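PDB 1I36: conserved protein from Methanothermobacter thermautotrophicus, which is of unknown function but binds NADP and resembles 3-hydroxyacid dehydrogenases in structure, consistent with a role as an NADP-dependent oxidoreductase. Local coordinates for residues 70-75 with 82-87; 165-170 with 217-222; 188-193 with 200-205. The protein carries 1 engineered substitution. All blocks are in the same frame, centred on the assembly; numbering follows the deposited sequence.

Interaction 1: 70-75 with 82-87; sequences LGAARR and GIYVDI. With NAP (NADP nicotinamide-adenine-dinucleotide phosphate), chain C.
A chi1 of -174° turns the Tyr84 side chain off strand 83-86 toward helix 69-77 and sets its hydroxyl against the backbone of Ala73. Tyr84 OH lies 3.4 Å from Ala73 CA, and the ring carbon Tyr84 CZ follows at 4.0 Å from the same atom, so the end of the ring makes the approach, obliquely. The methyls sit a little further off: Tyr84 OH is 3.9 Å from Ala73 CB and 4.0 Å from Ala72 CB. Although Ala73 N comes within 3.5 Å of Tyr84 OH, the angle is too poor for a hydrogen bond; the contact rests on van der Waals packing between small residues and a buried phenol. Val60 and Ser62 of strand 59-62 also touch the Tyr84 side chain.

Both segments also reach the cofactor, one through a side chain and one through a backbone carbonyl. Arg75, whose chain bends at chi3 (-71°), carries its guanidinium so that Gly71 O stands over the centre of one face, and Arg75 NH2 is 3.5 Å from the adenine amino atom N6A of NADP. At the strand's end, Ile87 O comes within 3.4 Å of the ribose oxygen O4D. Asp86 OD1 accepts a hydrogen bond from Asn88 N, and Asn88 OD1 in turn bonds NADP. This is the beta-alpha-beta unit 59-62, 69-77, 83-86 of a Rossmann-type dinucleotide-binding domain.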
loop_
_atom_site.group_PDB
_atom_site.type_symbol
_atom_site.label_atom_id
_atom_site.label_comp_id
_atom_site.label_asym_id
_atom_site.label_seq_id
_atom_site.Cartn_x
_atom_site.Cartn_y
_atom_site.Cartn_z
ATOM N N LEU A 70 27.378 -13.531 13.628
ATOM C CA LEU A 70 28.606 -13.872 12.889
ATOM C C LEU A 70 29.593 -14.612 13.767
ATOM O O LEU A 70 30.202 -15.582 13.323
ATOM C CB LEU A 70 29.291 -12.649 12.293
ATOM C CG LEU A 70 28.690 -12.085 11.024
ATOM C CD1 LEU A 70 29.531 -10.844 10.601
ATOM C CD2 LEU A 70 28.646 -13.159 9.919
ATOM N N GLY A 71 29.757 -14.149 15.010
ATOM C CA GLY A 71 30.670 -14.827 15.919
ATOM C C GLY A 71 30.253 -16.266 16.192
ATOM O O GLY A 71 31.106 -17.153 16.307
ATOM N N ALA A 72 28.945 -16.493 16.345
ATOM C CA ALA A 72 28.428 -17.831 16.586
ATOM C C ALA A 72 28.737 -18.713 15.376
ATOM O O ALA A 72 29.108 -19.858 15.540
ATOM C CB ALA A 72 26.913 -17.780 16.821
ATOM N N ALA A 73 28.549 -18.190 14.161
ATOM C CA ALA A 73 28.826 -18.982 12.964
ATOM C C ALA A 73 30.326 -19.308 12.833
ATOM O O ALA A 73 30.693 -20.394 12.371
ATOM C CB ALA A 73 28.338 -18.229 11.709
ATOM N N ARG A 74 31.183 -18.321 13.118
ATOM C CA ARG A 74 32.626 -18.547 13.052
ATOM C C ARG A 74 32.964 -19.730 13.967
ATOM O O ARG A 74 33.608 -20.680 13.533
ATOM C CB ARG A 74 33.396 -17.276 13.503
ATOM C CG ARG A 74 34.922 -17.510 13.746
ATOM C CD ARG A 74 35.660 -17.768 12.463
ATOM N NE ARG A 74 35.871 -16.541 11.705
ATOM C CZ ARG A 74 36.568 -16.461 10.577
ATOM N NH1 ARG A 74 37.129 -17.538 10.051
ATOM N NH2 ARG A 74 36.720 -15.294 9.987
ATOM N N ARG A 75 32.466 -19.722 15.205
ATOM C CA ARG A 75 32.749 -20.818 16.137
ATOM C C ARG A 75 32.163 -22.160 15.710
ATOM O O ARG A 75 32.831 -23.191 15.783
ATOM C CB ARG A 75 32.231 -20.504 17.540
ATOM C CG ARG A 75 33.052 -19.459 18.269
ATOM C CD ARG A 75 32.574 -19.284 19.701
ATOM N NE ARG A 75 31.283 -18.611 19.746
ATOM C CZ ARG A 75 31.112 -17.290 19.680
ATOM N NH1 ARG A 75 32.154 -16.482 19.572
ATOM N NH2 ARG A 75 29.882 -16.778 19.672
ATOM N N GLY A 82 26.705 -31.056 9.564
ATOM C CA GLY A 82 25.310 -31.257 9.181
ATOM C C GLY A 82 24.803 -29.936 8.599
ATOM O O GLY A 82 25.524 -29.236 7.861
ATOM N N ILE A 83 23.567 -29.584 8.943
ATOM C CA ILE A 83 22.973 -28.327 8.482
ATOM C C ILE A 83 22.956 -27.293 9.615
ATOM O O ILE A 83 22.639 -27.595 10.761
ATOM C CB ILE A 83 21.543 -28.564 7.973
ATOM C CG1 ILE A 83 21.623 -29.315 6.656
ATOM C CG2 ILE A 83 20.814 -27.262 7.712
ATOM C CD1 ILE A 83 20.350 -29.964 6.341
ATOM N N TYR A 84 23.369 -26.087 9.269
ATOM C CA TYR A 84 23.408 -24.957 10.197
ATOM C C TYR A 84 22.291 -23.990 9.730
ATOM O O TYR A 84 22.294 -23.510 8.596
ATOM C CB TYR A 84 24.769 -24.273 10.098
ATOM C CG TYR A 84 24.951 -23.167 11.126
ATOM C CD1 TYR A 84 24.617 -21.838 10.809
ATOM C CD2 TYR A 84 25.507 -23.435 12.362
ATOM C CE1 TYR A 84 24.859 -20.801 11.704
ATOM C CE2 TYR A 84 25.753 -22.420 13.271
ATOM C CZ TYR A 84 25.429 -21.098 12.931
ATOM O OH TYR A 84 25.692 -20.101 13.816
ATOM N N VAL A 85 21.306 -23.811 10.595
ATOM C CA VAL A 85 20.140 -22.979 10.331
ATOM C C VAL A 85 20.232 -21.670 11.095
ATOM O O VAL A 85 20.181 -21.650 12.315
ATOM C CB VAL A 85 18.870 -23.736 10.741
ATOM C CG1 VAL A 85 17.625 -22.979 10.307
ATOM C CG2 VAL A 85 18.885 -25.137 10.087
ATOM N N ASP A 86 20.434 -20.586 10.368
ATOM C CA ASP A 86 20.540 -19.284 11.002
ATOM C C ASP A 86 19.164 -18.601 10.946
ATOM O O ASP A 86 18.639 -18.302 9.868
ATOM C CB ASP A 86 21.625 -18.437 10.336
ATOM C CG ASP A 86 21.922 -17.155 11.130
ATOM O OD1 ASP A 86 21.001 -16.343 11.347
ATOM O OD2 ASP A 86 23.067 -16.960 11.557
ATOM N N ILE A 87 18.617 -18.326 12.125
ATOM C CA ILE A 87 17.300 -17.725 12.202
ATOM C C ILE A 87 17.360 -16.326 12.823
ATOM O O ILE A 87 16.343 -15.730 13.134
ATOM C CB ILE A 87 16.322 -18.683 12.945
ATOM C CG1 ILE A 87 14.880 -18.422 12.530
ATOM C CG2 ILE A 87 16.508 -18.587 14.470
ATOM C CD1 ILE A 87 13.932 -19.597 12.906
HETATM P PA NAP C . 16.464 -13.861 23.380
HETATM O O1A NAP C . 17.154 -12.654 22.965
HETATM O O2A NAP C . 15.081 -14.268 23.519
HETATM O O5B NAP C . 17.435 -15.202 23.156
HETATM C C5B NAP C . 18.857 -15.277 22.554
HETATM C C4B NAP C . 19.462 -16.094 23.598
HETATM O O4B NAP C . 20.904 -16.224 22.874
HETATM C C3B NAP C . 20.124 -15.737 24.582
HETATM O O3B NAP C . 19.304 -16.637 25.199
HETATM C C2B NAP C . 21.477 -15.751 25.176
HETATM O O2B NAP C . 22.006 -16.278 26.189
HETATM C C1B NAP C . 21.926 -16.250 23.938
HETATM N N9A NAP C . 23.195 -15.623 23.517
HETATM C C8A NAP C . 23.735 -14.336 23.431
HETATM N N7A NAP C . 24.989 -14.360 23.037
HETATM C C5A NAP C . 25.300 -15.693 22.848
HETATM C C6A NAP C . 26.491 -16.374 22.432
HETATM N N6A NAP C . 27.614 -15.716 22.136
HETATM N N1A NAP C . 26.456 -17.759 22.346
HETATM C C2A NAP C . 25.320 -18.449 22.652
HETATM N N3A NAP C . 24.167 -17.877 23.055
HETATM C C4A NAP C . 24.223 -16.480 23.126
HETATM O O3 NAP C . 16.183 -13.774 21.738
HETATM P PN NAP C . 15.011 -14.425 20.693
HETATM O O1N NAP C . 13.763 -13.598 20.801
HETATM O O2N NAP C . 14.966 -15.836 21.093
HETATM O O5D NAP C . 15.494 -14.406 19.185
HETATM C C5D NAP C . 16.661 -15.150 18.751
HETATM C C4D NAP C . 16.993 -14.725 17.332
HETATM O O4D NAP C . 15.918 -14.849 16.353
HETATM C C3D NAP C . 17.452 -13.252 17.194
HETATM O O3D NAP C . 18.553 -13.022 16.259
HETATM C C2D NAP C . 16.238 -12.495 16.770
HETATM O O2D NAP C . 16.528 -11.310 16.088
HETATM C C1D NAP C . 15.489 -13.551 15.928
HETATM N N1N NAP C . 14.031 -13.359 15.871
HETATM C C2N NAP C . 13.269 -13.379 17.047
HETATM C C3N NAP C . 11.856 -13.195 16.879
HETATM C C7N NAP C . 10.946 -13.198 18.014
HETATM O O7N NAP C . 9.721 -13.046 17.850
HETATM N N7N NAP C . 11.390 -13.371 19.286
HETATM C C4N NAP C . 11.328 -13.014 15.582
HETATM C C5N NAP C . 12.086 -12.995 14.461
HETATM C C6N NAP C . 13.437 -13.172 14.605
HETATM P P2B NAP C . 22.051 -15.245 27.491
HETATM O O1X NAP C . 20.666 -15.064 28.045
HETATM O O2X NAP C . 22.925 -15.997 28.350
HETATM O O3X NAP C . 22.534 -13.978 26.983
#

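Interaction 2: 165-170 with 217-222; sequences YTKGVS and RRRYEE
Lys167 and Glu222 carry the ionic part of this helix-helix contact, their side chains crossing at about a right angle. Lys167 NZ is 3.3 Å from Glu222 OE1, a salt bridge without hydrogen-bond geometry across the segments; the ammonium is hydrogen-bonded to Ser163 OG. The bend at the end of the lysine chain (chi4 47°) sets NZ to one side, and Lys167 CE, at 3.1 Å, lies nearer Glu222 OE1 than the nitrogen does. A second, long ion pair extends the network within one helix, Arg218 NE to Glu222 OE2 at 3.8 Å, with the oxygen well out of the guanidinium plane and no N-H aimed at it.

The apolar part of the contact is made by methylenes. Lys167 CE rests 3.5 Å from Glu222 CB and 4.0 Å from Arg219 CD. Within its own helix, Glu222 CG lies over the centre of one face of the Arg218 guanidinium.

The arrangement links the long helix 154-182 to helix 216-231 near the surface. Arg219 also packs on Ser211 and Ser212 of helix 202-214 and on Phe246 of helix 238-249, and Tyr165 and Val169 of helix 154-182 pack against Val169 and Tyr165 of the second subunit.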
loop_
_atom_site.group_PDB
_atom_site.type_symbol
_atom_site.label_atom_id
_atom_site.label_comp_id
_atom_site.label_asym_id
_atom_site.label_seq_id
_atom_site.Cartn_x
_atom_site.Cartn_y
_atom_site.Cartn_z
ATOM N N TYR A 165 7.464 -3.223 2.658
ATOM C CA TYR A 165 6.195 -2.868 2.009
ATOM C C TYR A 165 5.096 -2.573 3.032
ATOM O O TYR A 165 4.502 -1.477 3.029
ATOM C CB TYR A 165 5.744 -3.982 1.054
ATOM C CG TYR A 165 4.435 -3.674 0.356
ATOM C CD1 TYR A 165 3.231 -4.133 0.868
ATOM C CD2 TYR A 165 4.410 -2.909 -0.808
ATOM C CE1 TYR A 165 2.019 -3.845 0.237
ATOM C CE2 TYR A 165 3.196 -2.608 -1.457
ATOM C CZ TYR A 165 2.015 -3.079 -0.928
ATOM O OH TYR A 165 0.807 -2.790 -1.533
ATOM N N THR A 166 4.870 -3.502 3.955
ATOM C CA THR A 166 3.817 -3.317 4.954
ATOM C C THR A 166 4.019 -2.104 5.861
ATOM O O THR A 166 3.039 -1.427 6.226
ATOM C CB THR A 166 3.528 -4.604 5.771
ATOM O OG1 THR A 166 4.668 -4.942 6.552
ATOM C CG2 THR A 166 3.194 -5.770 4.829
ATOM N N LYS A 167 5.270 -1.768 6.175
ATOM C CA LYS A 167 5.524 -0.580 6.996
ATOM C C LYS A 167 5.336 0.696 6.159
ATOM O O LYS A 167 4.889 1.725 6.679
ATOM C CB LYS A 167 6.913 -0.603 7.606
ATOM C CG LYS A 167 7.085 -1.614 8.732
ATOM C CD LYS A 167 8.579 -1.719 9.082
ATOM C CE LYS A 167 8.803 -2.550 10.349
ATOM N NZ LYS A 167 8.047 -3.822 10.376
ATOM N N GLY A 168 5.698 0.636 4.880
ATOM C CA GLY A 168 5.527 1.781 3.999
ATOM C C GLY A 168 4.040 2.135 3.834
ATOM O O GLY A 168 3.698 3.303 3.849
ATOM N N VAL A 169 3.188 1.128 3.640
ATOM C CA VAL A 169 1.736 1.302 3.495
ATOM C C VAL A 169 1.145 1.928 4.769
ATOM O O VAL A 169 0.238 2.775 4.696
ATOM C CB VAL A 169 1.050 -0.060 3.201
ATOM C CG1 VAL A 169 -0.478 0.048 3.310
ATOM C CG2 VAL A 169 1.452 -0.541 1.806
ATOM N N SER A 170 1.624 1.491 5.936
ATOM C CA SER A 170 1.165 2.055 7.222
ATOM C C SER A 170 1.468 3.544 7.289
ATOM O O SER A 170 0.652 4.340 7.782
ATOM C CB SER A 170 1.869 1.376 8.410
ATOM O OG SER A 170 1.349 0.070 8.566
ATOM N N ARG A 217 7.973 3.473 18.252
ATOM C CA ARG A 217 9.396 3.492 18.571
ATOM C C ARG A 217 10.123 2.301 17.951
ATOM O O ARG A 217 11.176 2.468 17.328
ATOM C CB ARG A 217 9.602 3.523 20.082
ATOM C CG ARG A 217 11.069 3.582 20.506
ATOM C CD ARG A 217 11.226 4.084 21.940
ATOM N NE ARG A 217 11.009 5.529 22.046
ATOM C CZ ARG A 217 9.831 6.106 22.277
ATOM N NH1 ARG A 217 8.738 5.364 22.436
ATOM N NH2 ARG A 217 9.743 7.432 22.312
ATOM N N ARG A 218 9.548 1.112 18.114
ATOM C CA ARG A 218 10.127 -0.104 17.554
ATOM C C ARG A 218 10.087 -0.050 16.023
ATOM O O ARG A 218 11.053 -0.433 15.366
ATOM C CB ARG A 218 9.396 -1.349 18.072
ATOM C CG ARG A 218 9.922 -2.693 17.500
ATOM C CD ARG A 218 11.406 -2.965 17.849
ATOM N NE ARG A 218 11.987 -4.064 17.053
ATOM C CZ ARG A 218 13.180 -4.018 16.453
ATOM N NH1 ARG A 218 13.943 -2.932 16.551
ATOM N NH2 ARG A 218 13.606 -5.049 15.726
ATOM N N ARG A 219 8.982 0.457 15.469
ATOM C CA ARG A 219 8.824 0.573 14.023
ATOM C C ARG A 219 9.897 1.462 13.406
ATOM O O ARG A 219 10.355 1.215 12.288
ATOM C CB ARG A 219 7.445 1.151 13.665
ATOM C CG ARG A 219 6.270 0.218 13.908
ATOM C CD ARG A 219 6.292 -1.000 12.986
ATOM N NE ARG A 219 4.958 -1.573 12.887
ATOM C CZ ARG A 219 4.404 -2.364 13.798
ATOM N NH1 ARG A 219 5.081 -2.708 14.890
ATOM N NH2 ARG A 219 3.135 -2.739 13.656
ATOM N N TYR A 220 10.256 2.523 14.118
ATOM C CA TYR A 220 11.269 3.456 13.648
ATOM C C TYR A 220 12.630 2.764 13.544
ATOM O O TYR A 220 13.338 2.926 12.538
ATOM C CB TYR A 220 11.362 4.655 14.581
ATOM C CG TYR A 220 12.445 5.607 14.190
ATOM C CD1 TYR A 220 12.279 6.462 13.107
ATOM C CD2 TYR A 220 13.646 5.661 14.901
ATOM C CE1 TYR A 220 13.266 7.352 12.732
ATOM C CE2 TYR A 220 14.653 6.554 14.536
ATOM C CZ TYR A 220 14.452 7.398 13.448
ATOM O OH TYR A 220 15.431 8.294 13.071
ATOM N N GLU A 221 12.970 1.993 14.580
ATOM C CA GLU A 221 14.228 1.244 14.637
ATOM C C GLU A 221 14.199 0.193 13.522
ATOM O O GLU A 221 15.186 -0.016 12.831
ATOM C CB GLU A 221 14.391 0.511 15.982
ATOM C CG GLU A 221 14.400 1.367 17.267
ATOM C CD GLU A 221 15.452 2.454 17.280
ATOM O OE1 GLU A 221 16.619 2.187 16.904
ATOM O OE2 GLU A 221 15.102 3.592 17.679
ATOM N N GLU A 222 13.061 -0.478 13.377
ATOM C CA GLU A 222 12.893 -1.497 12.356
ATOM C C GLU A 222 13.072 -0.936 10.955
ATOM O O GLU A 222 13.654 -1.600 10.097
ATOM C CB GLU A 222 11.535 -2.167 12.468
ATOM C CG GLU A 222 11.404 -3.214 13.565
ATOM C CD GLU A 222 9.963 -3.714 13.723
ATOM O OE1 GLU A 222 9.029 -2.939 13.438
ATOM O OE2 GLU A 222 9.750 -4.866 14.137
#

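Interaction 3: 188-193 with 200-205; sequences DVLEML and DFRESA
Phe201 fits its ring against Leu193, and the main bump is the single ring atom CE2. Phe201 CE2 lies 3.4 Å from Leu193 CB and 3.5 Å from Leu193 CD1, so it enters the hollow formed by the start and one branch of the leucine. In Leu193, chi1 (-75°) and chi2 (166°) together carry CD1 to the ring: Leu193 CD1 is 3.8 Å from Phe201 CZ. The leucine therefore follows the CD2-CE2-CZ side of the ring, at a slant. These are close distances for carbon atoms, and the packing here is tight.

Leu190, one helical turn earlier, meets the ring differently. Its CD2 approaches near the ring plane, at the edge, with Leu190 CD2 to Phe201 CE2 at 4.2 Å, and the two side chains cross at about a right angle. The same methyl, Leu190 CD2, lies 4.5 Å from Ala205 CB. Ala205 CB itself lies 3.8 Å above one face of the Phe201 ring, offset toward the rim, so alanine and leucine meet the ring on a face and at an edge. The extended Arg202 chain passes Leu190, with Leu190 CB 4.2 Å from Arg202 CG.

Helix 154-182 adds Leu173, which touches Phe201 and Ala205, and Leu177, which touches Leu190. No hydrogen bond joins the segments. Arg202 NE instead pairs with Glu187, and Asp188 and Glu191 form salt bridges with Arg148 of the second subunit. The chemistry thus implies an apolar seam between helix 186-194 and the start of helix 202-214, held by shape, with the charges directed to its margins and to the dimer partner.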
loop_
_atom_site.group_PDB
_atom_site.type_symbol
_atom_site.label_atom_id
_atom_site.label_comp_id
_atom_site.label_asym_id
_atom_site.label_seq_id
_atom_site.Cartn_x
_atom_site.Cartn_y
_atom_site.Cartn_z
ATOM N N ASP A 188 -14.885 9.271 4.963
ATOM C CA ASP A 188 -15.200 9.264 3.532
ATOM C C ASP A 188 -14.022 8.668 2.767
ATOM O O ASP A 188 -14.196 7.857 1.866
ATOM C CB ASP A 188 -15.497 10.690 3.025
ATOM C CG ASP A 188 -16.780 11.270 3.610
ATOM O OD1 ASP A 188 -17.796 10.562 3.666
ATOM O OD2 ASP A 188 -16.774 12.442 4.007
ATOM N N VAL A 189 -12.812 9.099 3.104
ATOM C CA VAL A 189 -11.660 8.546 2.417
ATOM C C VAL A 189 -11.589 7.038 2.677
ATOM O O VAL A 189 -11.409 6.256 1.746
ATOM C CB VAL A 189 -10.368 9.243 2.834
ATOM C CG1 VAL A 189 -9.148 8.551 2.169
ATOM C CG2 VAL A 189 -10.436 10.735 2.383
ATOM N N LEU A 190 -11.770 6.620 3.927
ATOM C CA LEU A 190 -11.729 5.180 4.230
ATOM C C LEU A 190 -12.757 4.386 3.436
ATOM O O LEU A 190 -12.446 3.333 2.868
ATOM C CB LEU A 190 -11.942 4.949 5.720
ATOM C CG LEU A 190 -10.697 5.224 6.538
ATOM C CD1 LEU A 190 -11.029 5.394 8.024
ATOM C CD2 LEU A 190 -9.741 4.045 6.308
ATOM N N GLU A 191 -13.978 4.912 3.335
ATOM C CA GLU A 191 -15.017 4.210 2.573
ATOM C C GLU A 191 -14.721 4.190 1.099
ATOM O O GLU A 191 -15.042 3.211 0.406
ATOM C CB GLU A 191 -16.393 4.828 2.799
ATOM C CG GLU A 191 -16.961 4.580 4.195
ATOM C CD GLU A 191 -18.338 5.213 4.370
ATOM O OE1 GLU A 191 -19.116 5.195 3.388
ATOM O OE2 GLU A 191 -18.629 5.728 5.475
ATOM N N MET A 192 -14.122 5.267 0.594
ATOM C CA MET A 192 -13.794 5.300 -0.827
ATOM C C MET A 192 -12.690 4.300 -1.085
ATOM O O MET A 192 -12.708 3.632 -2.104
ATOM C CB MET A 192 -13.408 6.705 -1.312
ATOM C CG MET A 192 -14.616 7.627 -1.519
ATOM S SD MET A 192 -16.045 6.883 -2.418
ATOM C CE MET A 192 -17.048 6.591 -1.087
ATOM N N LEU A 193 -11.743 4.174 -0.156
ATOM C CA LEU A 193 -10.661 3.182 -0.322
ATOM C C LEU A 193 -11.173 1.732 -0.319
ATOM O O LEU A 193 -10.710 0.903 -1.099
ATOM C CB LEU A 193 -9.582 3.360 0.740
ATOM C CG LEU A 193 -8.657 4.563 0.534
ATOM C CD1 LEU A 193 -7.894 4.826 1.800
ATOM C CD2 LEU A 193 -7.719 4.337 -0.647
ATOM N N ASP A 200 -11.900 -6.096 2.979
ATOM C CA ASP A 200 -12.419 -5.342 4.129
ATOM C C ASP A 200 -11.649 -4.075 4.499
ATOM O O ASP A 200 -11.915 -3.477 5.530
ATOM C CB ASP A 200 -12.527 -6.282 5.338
ATOM N N PHE A 201 -10.678 -3.708 3.666
ATOM C CA PHE A 201 -9.816 -2.533 3.817
ATOM C C PHE A 201 -9.987 -1.705 5.095
ATOM O O PHE A 201 -9.075 -1.658 5.933
ATOM C CB PHE A 201 -9.893 -1.612 2.593
ATOM C CG PHE A 201 -8.850 -0.529 2.597
ATOM C CD1 PHE A 201 -7.579 -0.792 2.119
ATOM C CD2 PHE A 201 -9.096 0.708 3.190
ATOM C CE1 PHE A 201 -6.560 0.142 2.240
ATOM C CE2 PHE A 201 -8.074 1.649 3.317
ATOM C CZ PHE A 201 -6.807 1.359 2.843
ATOM N N ARG A 202 -11.122 -1.014 5.216
ATOM C CA ARG A 202 -11.378 -0.167 6.374
ATOM C C ARG A 202 -10.982 -0.813 7.698
ATOM O O ARG A 202 -10.394 -0.149 8.551
ATOM C CB ARG A 202 -12.831 0.301 6.420
ATOM C CG ARG A 202 -13.090 1.315 7.546
ATOM C CD ARG A 202 -14.516 1.843 7.570
ATOM N NE ARG A 202 -14.716 2.739 8.708
ATOM C CZ ARG A 202 -14.726 2.348 9.982
ATOM N NH1 ARG A 202 -14.557 1.067 10.302
ATOM N NH2 ARG A 202 -14.884 3.244 10.946
ATOM N N GLU A 203 -11.281 -2.100 7.858
ATOM C CA GLU A 203 -10.941 -2.812 9.087
ATOM C C GLU A 203 -9.465 -3.174 9.184
ATOM O O GLU A 203 -8.847 -2.958 10.224
ATOM C CB GLU A 203 -11.812 -4.056 9.257
ATOM C CG GLU A 203 -13.222 -3.765 9.774
ATOM C CD GLU A 203 -13.258 -3.245 11.220
ATOM O OE1 GLU A 203 -14.360 -2.878 11.688
ATOM O OE2 GLU A 203 -12.199 -3.209 11.895
ATOM N N SER A 204 -8.905 -3.736 8.112
ATOM C CA SER A 204 -7.483 -4.109 8.074
ATOM C C SER A 204 -6.596 -2.860 8.204
ATOM O O SER A 204 -5.456 -2.943 8.665
ATOM C CB SER A 204 -7.144 -4.851 6.769
ATOM O OG SER A 204 -7.723 -6.151 6.729
ATOM N N ALA A 205 -7.147 -1.705 7.833
ATOM C CA ALA A 205 -6.436 -0.425 7.891
ATOM C C ALA A 205 -6.455 0.240 9.270
ATOM O O ALA A 205 -5.436 0.745 9.727
ATOM C CB ALA A 205 -6.990 0.533 6.837
#

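How the interactions relate
Interaction 1 comes first along the chain and belongs to the nucleotide-binding domain, whereas interactions 2 and 3 lie in the helical part, across the chain's centre from it. Its centre is 28 Å from that of interaction 2 and 44 Å from that of interaction 3. The helical pair is closer, 20 Å between centres and about 6 Å between nearest atoms, and interaction 3 is nested inside the loop that interaction 2 closes. Helix 154-182 ties them together: it supplies residues 165-170 and packs on both segments of interaction 3. Both helical contacts touch the second subunit, whereas interaction 1 touches the cofactor and no other protein chain.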